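Local coordinates for cytosine-specific methyltransferase (Escherichia coli O157:H7 EDL933, PDB 3G7U), which probably methylates carbon 5 of cytosine bases in DNA, using S-adenosyl-L-methionine as the methyl donor, at residues A22-K27 with P112-A117; F166-K171 with K361-L366; D73-G78 with R105-L110. One frame throughout, in Å; residues are numbered along the deposited sequence. Where two conformers were deposited one is given.

Interaction 1 (A22-K27 with P112-A117); sequences AGFDVK and PLFFLA
Phe24 and Phe114 meet ring against ring on one face of the Rossmann-like sheet of a class I methyltransferase, spanning strands 4-8 and 74-77, which lie between strands 25-30 and 114-119. Their CA atoms are 12.2 Å apart, so the rings carry the whole contact. Along 112-117, Pro112 and Leu113 lead into the strand; Pro112 packs on Val107 of helix 94-110, while the backbone of Leu113 is hydrogen-bonded to Lys171. Phe114 then turns its ring to the face where helix 353-367 lies and touches Leu363 and Leu367. With chi1 at 79°, its CG sits between the backbone N and the carbonyl carbon, and CE2 and CZ come forward to Phe24. Phe115, next along, goes back to Val107, and Leu116 returns to the helix 353-367 side against Ile359. The ring of Phe24 arrives from the opposite direction, just after the Schellman motif at Gly23 that ends helix 14-22, and also meets Tyr364 edge-to-face. The phenyl planes of Phe24 and Phe114 meet obliquely, inclined at 44° with ring centroids 5.3 Å apart. Their closest atoms are Phe24 CE1 and Phe114 CE2, at 3.5 Å.

Interaction 2 (F166-K171 with K361-L366); sequences FFIGVK and KGLYNL
Strand 166-171 and helix 361-366 lie with Val170 CA and Leu363 CA 9.1 Å apart, the nearest approach of their backbones, and no hydrogen bond links them. The pairing is helix-on-sheet packing in the Rossmann-like fold of the class I methyltransferases: the helix, close to the C terminus of the chain, covers one face of the mixed sheet at strand 163-171, which runs antiparallel to both of its neighbours. The alternation of the strand sends Ile168 and Val170 toward the helix. Gly169, between them, is held in the sheet by a backbone hydrogen bond to Phe115.

From the helix a single side chain, Leu363, does the touching. It reaches toward Ile168 tip to tip, methyl against methyl, and its two branches share the work unequally: CD2 of Leu363 lies against Ile168 CG2, while Leu363 CD1 stays 4.2 Å from that Ile168 CG2. Ile168 offers this branch because its CG2 is anti to the backbone N while CG1 turns beside that nitrogen (chi1 -66°); the residue also touches Ile359, one helical turn before Leu363. Val170 approaches the same leucine obliquely, with CG1 at 4.1 Å from Leu363 CD2, although this residue has two conformers and its share is correspondingly less certain.

All three side chains are buried, and the contact is purely apolar. Leu366 extends the apolar side of the helix to Ile178. On another side of the helix, the Lys361 ammonium is hydrogen-bonded to the carbonyl O of Ala22. The tightest point across the contact is the 3.8 Å between Ile168 CG2 and Leu363 CD2.

Interaction 3 (D73-G78 with R105-L110); sequences DGIIGG and RLVSEL
Ile75 points from its strand toward helix 105-110 and is met there by Val107 and Leu110 in two different ways. The isoleucine and Val107 run alongside each other, heading opposite ways, with Ile75 CG2 at 3.9 Å from Val107 CG2. Against Leu110 it lies roughly perpendicular: its terminal CD1 is 3.7 Å from Leu110 CD1 and almost as near to Leu110 CB. The torsion of Ile75 sorts out these partners, since CG2 stands anti to the backbone N and CG1, beside that nitrogen (chi1 -73°), carries CD1 on to Leu110. The same CD1 rests near the helix backbone, 3.9 Å from Leu106 O, a carbonyl already engaged by the N-H of Leu110 within the helix.

Farther round the helix, Arg105 and Glu109 form a salt bridge one turn apart. NH1 of Arg105 gives a fairly straight hydrogen bond of 3.1 Å to Glu109 OE2, which lies in the guanidinium plane, whereas the nitrogen stands above the carboxylate plane.

Strand 74-77 and helix segment 105-110 run nearly antiparallel, at 173°, in a beta-alpha-beta crossover: strand 74-77 leads through helix 94-110 to the parallel strand 114-119 beside it. The loop leaving the strand contains Cys81, the predicted catalytic residue. Ile76 points to the other face of the sheet, while on the helix side Leu106 and Leu110 pack on Ile62 of helix 59-66.

From the N terminus, 22-27 opens a long loop that interaction 1 closes at 112-117. Interaction 3 is nested within that loop, joining 73-78 to 105-110 just before the chain enters strand 114-119. Interaction 2 follows in series and brings the C-terminal helix back to 166-171. The same sheet connects all three: strand 114-119 is bonded on one edge to strand 74-77, through Leu116 and Ile75, and on the other to strand 163-171, through Ala117 and Phe167. Interaction 3 places helix 94-110 against one face, whereas interactions 1 and 2 lie on the other, next to helix 353-367.

Interaction 1 (A22-K27 with P112-A117)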
loop_
_atom_site.group_PDB
_atom_site.type_symbol
_atom_site.label_atom_id
_atom_site.label_comp_id
_atom_site.label_asym_id
_atom_site.label_seq_id
_atom_site.Cartn_x
_atom_site.Cartn_y
_atom_site.Cartn_z
ATOM N N ALA A 22 3.656 -12.360 2.369
ATOM C CA ALA A 22 2.752 -13.500 2.385
ATOM C C ALA A 22 3.356 -14.731 1.728
ATOM O O ALA A 22 2.786 -15.804 1.850
ATOM C CB ALA A 22 1.419 -13.157 1.691
ATOM N N GLY A 23 4.483 -14.581 1.034
ATOM C CA GLY A 23 5.185 -15.731 0.443
ATOM C C GLY A 23 5.231 -15.790 -1.079
ATOM O O GLY A 23 5.924 -16.643 -1.630
ATOM N N PHE A 24 4.543 -14.865 -1.759
ATOM C CA PHE A 24 4.580 -14.790 -3.206
ATOM C C PHE A 24 5.859 -14.152 -3.714
ATOM O O PHE A 24 6.516 -13.365 -3.016
ATOM C CB PHE A 24 3.372 -14.011 -3.720
ATOM C CG PHE A 24 2.063 -14.653 -3.446
ATOM C CD1 PHE A 24 1.596 -15.716 -4.231
ATOM C CD2 PHE A 24 1.247 -14.177 -2.425
ATOM C CE1 PHE A 24 0.342 -16.306 -3.977
ATOM C CE2 PHE A 24 0.015 -14.741 -2.186
ATOM C CZ PHE A 24 -0.452 -15.814 -2.957
ATOM N N ASP A 25 6.249 -14.513 -4.941
ATOM C CA ASP A 25 7.383 -13.861 -5.581
ATOM C C ASP A 25 6.768 -12.812 -6.496
ATOM O O ASP A 25 6.004 -13.171 -7.384
ATOM C CB ASP A 25 8.149 -14.912 -6.412
ATOM C CG ASP A 25 9.501 -14.427 -6.882
ATOM O OD1 ASP A 25 9.704 -13.196 -7.017
ATOM O OD2 ASP A 25 10.376 -15.288 -7.137
ATOM N N VAL A 26 7.076 -11.532 -6.292
ATOM C CA VAL A 26 6.486 -10.457 -7.127
ATOM C C VAL A 26 7.441 -10.363 -8.310
ATOM O O VAL A 26 8.555 -9.841 -8.185
ATOM C CB VAL A 26 6.414 -9.102 -6.393
ATOM C CG1 VAL A 26 5.956 -7.953 -7.362
ATOM C CG2 VAL A 26 5.458 -9.226 -5.176
ATOM N N LYS A 27 7.023 -10.931 -9.428
ATOM C CA LYS A 27 7.948 -11.094 -10.574
ATOM C C LYS A 27 7.988 -9.855 -11.460
ATOM O O LYS A 27 9.001 -9.596 -12.119
ATOM C CB LYS A 27 7.569 -12.299 -11.434
ATOM C CG LYS A 27 7.781 -13.644 -10.791
ATOM C CD LYS A 27 9.252 -13.850 -10.487
ATOM C CE LYS A 27 9.596 -15.314 -10.479
ATOM N NZ LYS A 27 10.955 -15.549 -9.951
ATOM N N PRO A 112 -4.634 -16.617 -14.466
ATOM C CA PRO A 112 -3.896 -16.980 -13.276
ATOM C C PRO A 112 -4.719 -17.888 -12.347
ATOM O O PRO A 112 -5.945 -17.947 -12.504
ATOM C CB PRO A 112 -3.722 -15.621 -12.566
ATOM C CG PRO A 112 -4.901 -14.809 -13.021
ATOM C CD PRO A 112 -5.013 -15.189 -14.473
ATOM N N LEU A 113 -4.057 -18.527 -11.382
ATOM C CA LEU A 113 -4.763 -19.301 -10.343
ATOM C C LEU A 113 -5.709 -18.401 -9.548
ATOM O O LEU A 113 -6.767 -18.829 -9.139
ATOM C CB LEU A 113 -3.775 -19.971 -9.395
ATOM C CG LEU A 113 -2.803 -20.962 -10.077
ATOM C CD1 LEU A 113 -1.900 -21.601 -9.054
ATOM C CD2 LEU A 113 -3.548 -22.003 -10.959
ATOM N N PHE A 114 -5.332 -17.139 -9.358
ATOM C CA PHE A 114 -6.231 -16.212 -8.653
ATOM C C PHE A 114 -6.028 -14.772 -9.136
ATOM O O PHE A 114 -5.001 -14.448 -9.769
ATOM C CB PHE A 114 -6.004 -16.339 -7.140
ATOM C CG PHE A 114 -4.783 -15.622 -6.633
ATOM C CD1 PHE A 114 -4.883 -14.315 -6.156
ATOM C CD2 PHE A 114 -3.543 -16.256 -6.575
ATOM C CE1 PHE A 114 -3.766 -13.638 -5.680
ATOM C CE2 PHE A 114 -2.410 -15.592 -6.085
ATOM C CZ PHE A 114 -2.519 -14.290 -5.625
ATOM N N PHE A 115 -7.018 -13.914 -8.878
ATOM C CA PHE A 115 -6.791 -12.471 -8.995
ATOM C C PHE A 115 -7.181 -11.798 -7.685
ATOM O O PHE A 115 -8.019 -12.322 -6.929
ATOM C CB PHE A 115 -7.535 -11.846 -10.177
ATOM C CG PHE A 115 -9.037 -11.854 -10.058
ATOM C CD1 PHE A 115 -9.720 -10.807 -9.397
ATOM C CD2 PHE A 115 -9.786 -12.873 -10.640
ATOM C CE1 PHE A 115 -11.089 -10.791 -9.316
ATOM C CE2 PHE A 115 -11.159 -12.856 -10.565
ATOM C CZ PHE A 115 -11.824 -11.823 -9.888
ATOM N N LEU A 116 -6.533 -10.678 -7.412
ATOM C CA LEU A 116 -6.956 -9.826 -6.281
ATOM C C LEU A 116 -6.895 -8.426 -6.828
ATOM O O LEU A 116 -5.811 -7.954 -7.235
ATOM C CB LEU A 116 -6.013 -9.988 -5.095
ATOM C CG LEU A 116 -6.288 -9.072 -3.867
ATOM C CD1 LEU A 116 -5.842 -9.748 -2.617
ATOM C CD2 LEU A 116 -5.608 -7.704 -3.963
ATOM N N ALA A 117 -8.025 -7.739 -6.790
ATOM C CA ALA A 117 -8.079 -6.306 -7.107
ATOM C C ALA A 117 -8.455 -5.548 -5.847
ATOM O O ALA A 117 -9.240 -6.043 -5.035
ATOM C CB ALA A 117 -9.101 -6.035 -8.171
#

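Interaction 2 (F166-K171 with K361-L366)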
loop_
_atom_site.group_PDB
_atom_site.type_symbol
_atom_site.label_atom_id
_atom_site.label_comp_id
_atom_site.label_asym_id
_atom_site.label_seq_id
_atom_site.Cartn_x
_atom_site.Cartn_y
_atom_site.Cartn_z
ATOM N N PHE A 166 -11.652 -5.317 -1.382
ATOM C CA PHE A 166 -10.873 -6.317 -2.101
ATOM C C PHE A 166 -11.802 -7.236 -2.862
ATOM O O PHE A 166 -12.796 -7.709 -2.314
ATOM C CB PHE A 166 -10.051 -7.117 -1.132
ATOM C CG PHE A 166 -8.917 -6.350 -0.530
ATOM C CD1 PHE A 166 -7.663 -6.365 -1.126
ATOM C CD2 PHE A 166 -9.095 -5.592 0.629
ATOM C CE1 PHE A 166 -6.567 -5.640 -0.557
ATOM C CE2 PHE A 166 -8.004 -4.863 1.188
ATOM C CZ PHE A 166 -6.752 -4.903 0.592
ATOM N N PHE A 167 -11.470 -7.477 -4.133
ATOM C CA PHE A 167 -12.251 -8.337 -5.009
ATOM C C PHE A 167 -11.359 -9.500 -5.386
ATOM O O PHE A 167 -10.334 -9.265 -6.001
ATOM C CB PHE A 167 -12.677 -7.592 -6.260
ATOM C CG PHE A 167 -13.562 -6.401 -5.978
ATOM C CD1 PHE A 167 -14.925 -6.560 -5.795
ATOM C CD2 PHE A 167 -13.021 -5.122 -5.879
ATOM C CE1 PHE A 167 -15.754 -5.450 -5.511
ATOM C CE2 PHE A 167 -13.832 -4.007 -5.601
ATOM C CZ PHE A 167 -15.190 -4.172 -5.419
ATOM N N ILE A 168 -11.737 -10.728 -4.982
ATOM C CA ILE A 168 -10.852 -11.905 -5.126
ATOM C C ILE A 168 -11.561 -12.957 -5.996
ATOM O O ILE A 168 -12.773 -13.147 -5.881
ATOM C CB ILE A 168 -10.450 -12.493 -3.756
ATOM C CG1 ILE A 168 -9.579 -11.507 -2.985
ATOM C CG2 ILE A 168 -9.688 -13.837 -3.905
ATOM C CD1 ILE A 168 -9.522 -11.778 -1.495
ATOM N N GLY A 169 -10.820 -13.614 -6.894
ATOM C CA GLY A 169 -11.429 -14.685 -7.691
ATOM C C GLY A 169 -10.422 -15.801 -7.695
ATOM O O GLY A 169 -9.229 -15.551 -7.618
ATOM N N VAL A 170 -10.892 -17.046 -7.746
ATOM C CA VAL A 170 -9.979 -18.179 -7.766
ATOM C C VAL A 170 -10.429 -19.117 -8.868
ATOM O O VAL A 170 -11.607 -19.242 -9.141
ATOM C CB VAL A 170 -9.876 -18.960 -6.429
ATOM C CG1 VAL A 170 -9.151 -18.146 -5.341
ATOM C CG2 VAL A 170 -11.235 -19.470 -5.971
ATOM N N LYS A 171 -9.462 -19.708 -9.555
ATOM C CA LYS A 171 -9.764 -20.525 -10.728
ATOM C C LYS A 171 -10.648 -21.688 -10.284
ATOM O O LYS A 171 -10.321 -22.384 -9.290
ATOM C CB LYS A 171 -8.458 -21.057 -11.326
ATOM C CG LYS A 171 -8.361 -20.932 -12.822
ATOM C CD LYS A 171 -7.038 -21.554 -13.243
ATOM C CE LYS A 171 -6.700 -21.243 -14.688
ATOM N NZ LYS A 171 -7.869 -21.426 -15.615
ATOM N N LYS A 361 -1.852 -13.582 2.533
ATOM C CA LYS A 361 -1.371 -14.819 3.212
ATOM C C LYS A 361 -2.478 -15.883 3.238
ATOM O O LYS A 361 -2.188 -17.080 3.149
ATOM C CB LYS A 361 -0.836 -14.552 4.647
ATOM C CG LYS A 361 -0.147 -15.770 5.351
ATOM C CD LYS A 361 1.059 -16.261 4.542
ATOM C CE LYS A 361 1.928 -17.340 5.207
ATOM N NZ LYS A 361 3.125 -17.629 4.286
ATOM N N GLY A 362 -3.722 -15.430 3.328
ATOM C CA GLY A 362 -4.895 -16.286 3.239
ATOM C C GLY A 362 -4.909 -17.016 1.910
ATOM O O GLY A 362 -5.075 -18.238 1.872
ATOM N N LEU A 363 -4.696 -16.280 0.821
ATOM C CA LEU A 363 -4.617 -16.870 -0.512
ATOM C C LEU A 363 -3.419 -17.794 -0.677
ATOM O O LEU A 363 -3.555 -18.830 -1.313
ATOM C CB LEU A 363 -4.602 -15.798 -1.606
ATOM C CG LEU A 363 -5.957 -15.153 -1.840
ATOM C CD1 LEU A 363 -5.835 -13.729 -2.349
ATOM C CD2 LEU A 363 -6.749 -16.030 -2.797
ATOM N N TYR A 364 -2.262 -17.426 -0.127
ATOM C CA TYR A 364 -1.057 -18.248 -0.250
ATOM C C TYR A 364 -1.305 -19.586 0.433
ATOM O O TYR A 364 -0.976 -20.641 -0.117
ATOM C CB TYR A 364 0.136 -17.576 0.408
ATOM C CG TYR A 364 1.442 -18.341 0.277
ATOM C CD1 TYR A 364 2.253 -18.200 -0.861
ATOM C CD2 TYR A 364 1.888 -19.179 1.304
ATOM C CE1 TYR A 364 3.473 -18.904 -0.970
ATOM C CE2 TYR A 364 3.091 -19.882 1.207
ATOM C CZ TYR A 364 3.876 -19.735 0.076
ATOM O OH TYR A 364 5.064 -20.428 -0.003
ATOM N N ASN A 365 -1.872 -19.523 1.636
ATOM C CA ASN A 365 -2.191 -20.733 2.394
ATOM C C ASN A 365 -3.147 -21.670 1.667
ATOM O O ASN A 365 -2.920 -22.884 1.657
ATOM C CB ASN A 365 -2.699 -20.388 3.781
ATOM C CG ASN A 365 -1.586 -19.895 4.691
ATOM O OD1 ASN A 365 -0.401 -20.123 4.430
ATOM N ND2 ASN A 365 -1.964 -19.203 5.755
ATOM N N LEU A 366 -4.173 -21.100 1.041
ATOM C CA LEU A 366 -5.108 -21.851 0.192
ATOM C C LEU A 366 -4.403 -22.596 -0.942
ATOM O O LEU A 366 -4.743 -23.736 -1.259
ATOM C CB LEU A 366 -6.157 -20.926 -0.426
ATOM C CG LEU A 366 -7.512 -20.698 0.248
ATOM C CD1 LEU A 366 -7.391 -20.599 1.744
ATOM C CD2 LEU A 366 -8.189 -19.464 -0.328
#

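Interaction 3 (D73-G78 with R105-L110)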
loop_
_atom_site.group_PDB
_atom_site.type_symbol
_atom_site.label_atom_id
_atom_site.label_comp_id
_atom_site.label_asym_id
_atom_site.label_seq_id
_atom_site.Cartn_x
_atom_site.Cartn_y
_atom_site.Cartn_z
ATOM N N ASP A 73 0.832 -17.188 -11.407
ATOM C CA ASP A 73 -0.084 -17.797 -10.470
ATOM C C ASP A 73 -1.092 -16.793 -9.955
ATOM O O ASP A 73 -2.266 -17.117 -9.794
ATOM C CB ASP A 73 0.700 -18.462 -9.355
ATOM C CG ASP A 73 1.651 -19.493 -9.901
ATOM O OD1 ASP A 73 1.160 -20.404 -10.614
ATOM O OD2 ASP A 73 2.871 -19.355 -9.694
ATOM N N GLY A 74 -0.671 -15.545 -9.784
ATOM C CA GLY A 74 -1.643 -14.529 -9.349
ATOM C C GLY A 74 -1.498 -13.226 -10.098
ATOM O O GLY A 74 -0.385 -12.848 -10.406
ATOM N N ILE A 75 -2.612 -12.567 -10.439
ATOM C CA ILE A 75 -2.566 -11.177 -10.908
ATOM C C ILE A 75 -3.215 -10.310 -9.803
ATOM O O ILE A 75 -4.386 -10.554 -9.439
ATOM C CB ILE A 75 -3.298 -11.015 -12.222
ATOM C CG1 ILE A 75 -2.441 -11.646 -13.339
ATOM C CG2 ILE A 75 -3.513 -9.532 -12.622
ATOM C CD1 ILE A 75 -3.221 -11.803 -14.622
ATOM N N ILE A 76 -2.436 -9.365 -9.260
ATOM C CA ILE A 76 -2.939 -8.501 -8.187
ATOM C C ILE A 76 -2.829 -7.063 -8.674
ATOM O O ILE A 76 -2.059 -6.770 -9.588
ATOM C CB ILE A 76 -2.205 -8.753 -6.855
ATOM C CG1 ILE A 76 -0.770 -8.241 -6.911
ATOM C CG2 ILE A 76 -2.255 -10.304 -6.493
ATOM C CD1 ILE A 76 0.099 -8.521 -5.668
ATOM N N GLY A 77 -3.641 -6.169 -8.133
ATOM C CA GLY A 77 -3.409 -4.791 -8.520
ATOM C C GLY A 77 -4.520 -3.871 -8.069
ATOM O O GLY A 77 -5.473 -4.313 -7.421
ATOM N N GLY A 78 -4.408 -2.617 -8.466
ATOM C CA GLY A 78 -5.454 -1.613 -8.199
ATOM C C GLY A 78 -6.055 -1.036 -9.466
ATOM O O GLY A 78 -5.645 0.024 -9.892
ATOM N N ARG A 105 -9.545 -7.827 -18.400
ATOM C CA ARG A 105 -9.172 -8.452 -19.688
ATOM C C ARG A 105 -7.899 -9.258 -19.528
ATOM O O ARG A 105 -7.807 -10.399 -19.988
ATOM C CB ARG A 105 -9.054 -7.411 -20.802
ATOM C CG ARG A 105 -8.523 -7.969 -22.109
ATOM C CD ARG A 105 -8.368 -6.884 -23.186
ATOM N NE ARG A 105 -7.474 -5.775 -22.799
ATOM C CZ ARG A 105 -6.138 -5.831 -22.775
ATOM N NH1 ARG A 105 -5.501 -6.955 -23.117
ATOM N NH2 ARG A 105 -5.422 -4.759 -22.410
ATOM N N LEU A 106 -6.906 -8.676 -18.860
ATOM C CA LEU A 106 -5.634 -9.353 -18.624
ATOM C C LEU A 106 -5.777 -10.581 -17.769
ATOM O O LEU A 106 -5.130 -11.584 -18.015
ATOM C CB LEU A 106 -4.600 -8.386 -18.040
ATOM C CG LEU A 106 -4.083 -7.360 -19.041
ATOM C CD1 LEU A 106 -3.158 -6.365 -18.361
ATOM C CD2 LEU A 106 -3.296 -8.102 -20.139
ATOM N N VAL A 107 -6.613 -10.524 -16.739
ATOM C CA VAL A 107 -6.874 -11.717 -15.948
ATOM C C VAL A 107 -7.466 -12.863 -16.843
ATOM O O VAL A 107 -7.092 -14.040 -16.735
ATOM C CB VAL A 107 -7.824 -11.410 -14.763
ATOM C CG1 VAL A 107 -8.311 -12.703 -14.140
ATOM C CG2 VAL A 107 -7.102 -10.528 -13.701
ATOM N N SER A 108 -8.389 -12.476 -17.695
ATOM C CA SER A 108 -9.102 -13.410 -18.548
ATOM C C SER A 108 -8.114 -14.051 -19.542
ATOM O O SER A 108 -8.106 -15.270 -19.724
ATOM C CB SER A 108 -10.167 -12.648 -19.321
ATOM O OG SER A 108 -10.934 -13.568 -20.076
ATOM N N GLU A 109 -7.261 -13.209 -20.128
ATOM C CA GLU A 109 -6.265 -13.647 -21.123
ATOM C C GLU A 109 -5.167 -14.491 -20.486
ATOM O O GLU A 109 -4.694 -15.475 -21.068
ATOM C CB GLU A 109 -5.661 -12.425 -21.818
ATOM C CG GLU A 109 -6.612 -11.625 -22.731
ATOM C CD GLU A 109 -5.912 -10.443 -23.336
ATOM O OE1 GLU A 109 -4.708 -10.308 -23.037
ATOM O OE2 GLU A 109 -6.513 -9.670 -24.119
ATOM N N LEU A 110 -4.722 -14.114 -19.288
ATOM C CA LEU A 110 -3.619 -14.824 -18.661
ATOM C C LEU A 110 -3.998 -16.033 -17.838
ATOM O O LEU A 110 -3.141 -16.880 -17.568
ATOM C CB LEU A 110 -2.732 -13.894 -17.831
ATOM C CG LEU A 110 -1.831 -12.925 -18.621
ATOM C CD1 LEU A 110 -1.321 -11.766 -17.760
ATOM C CD2 LEU A 110 -0.652 -13.720 -19.203
#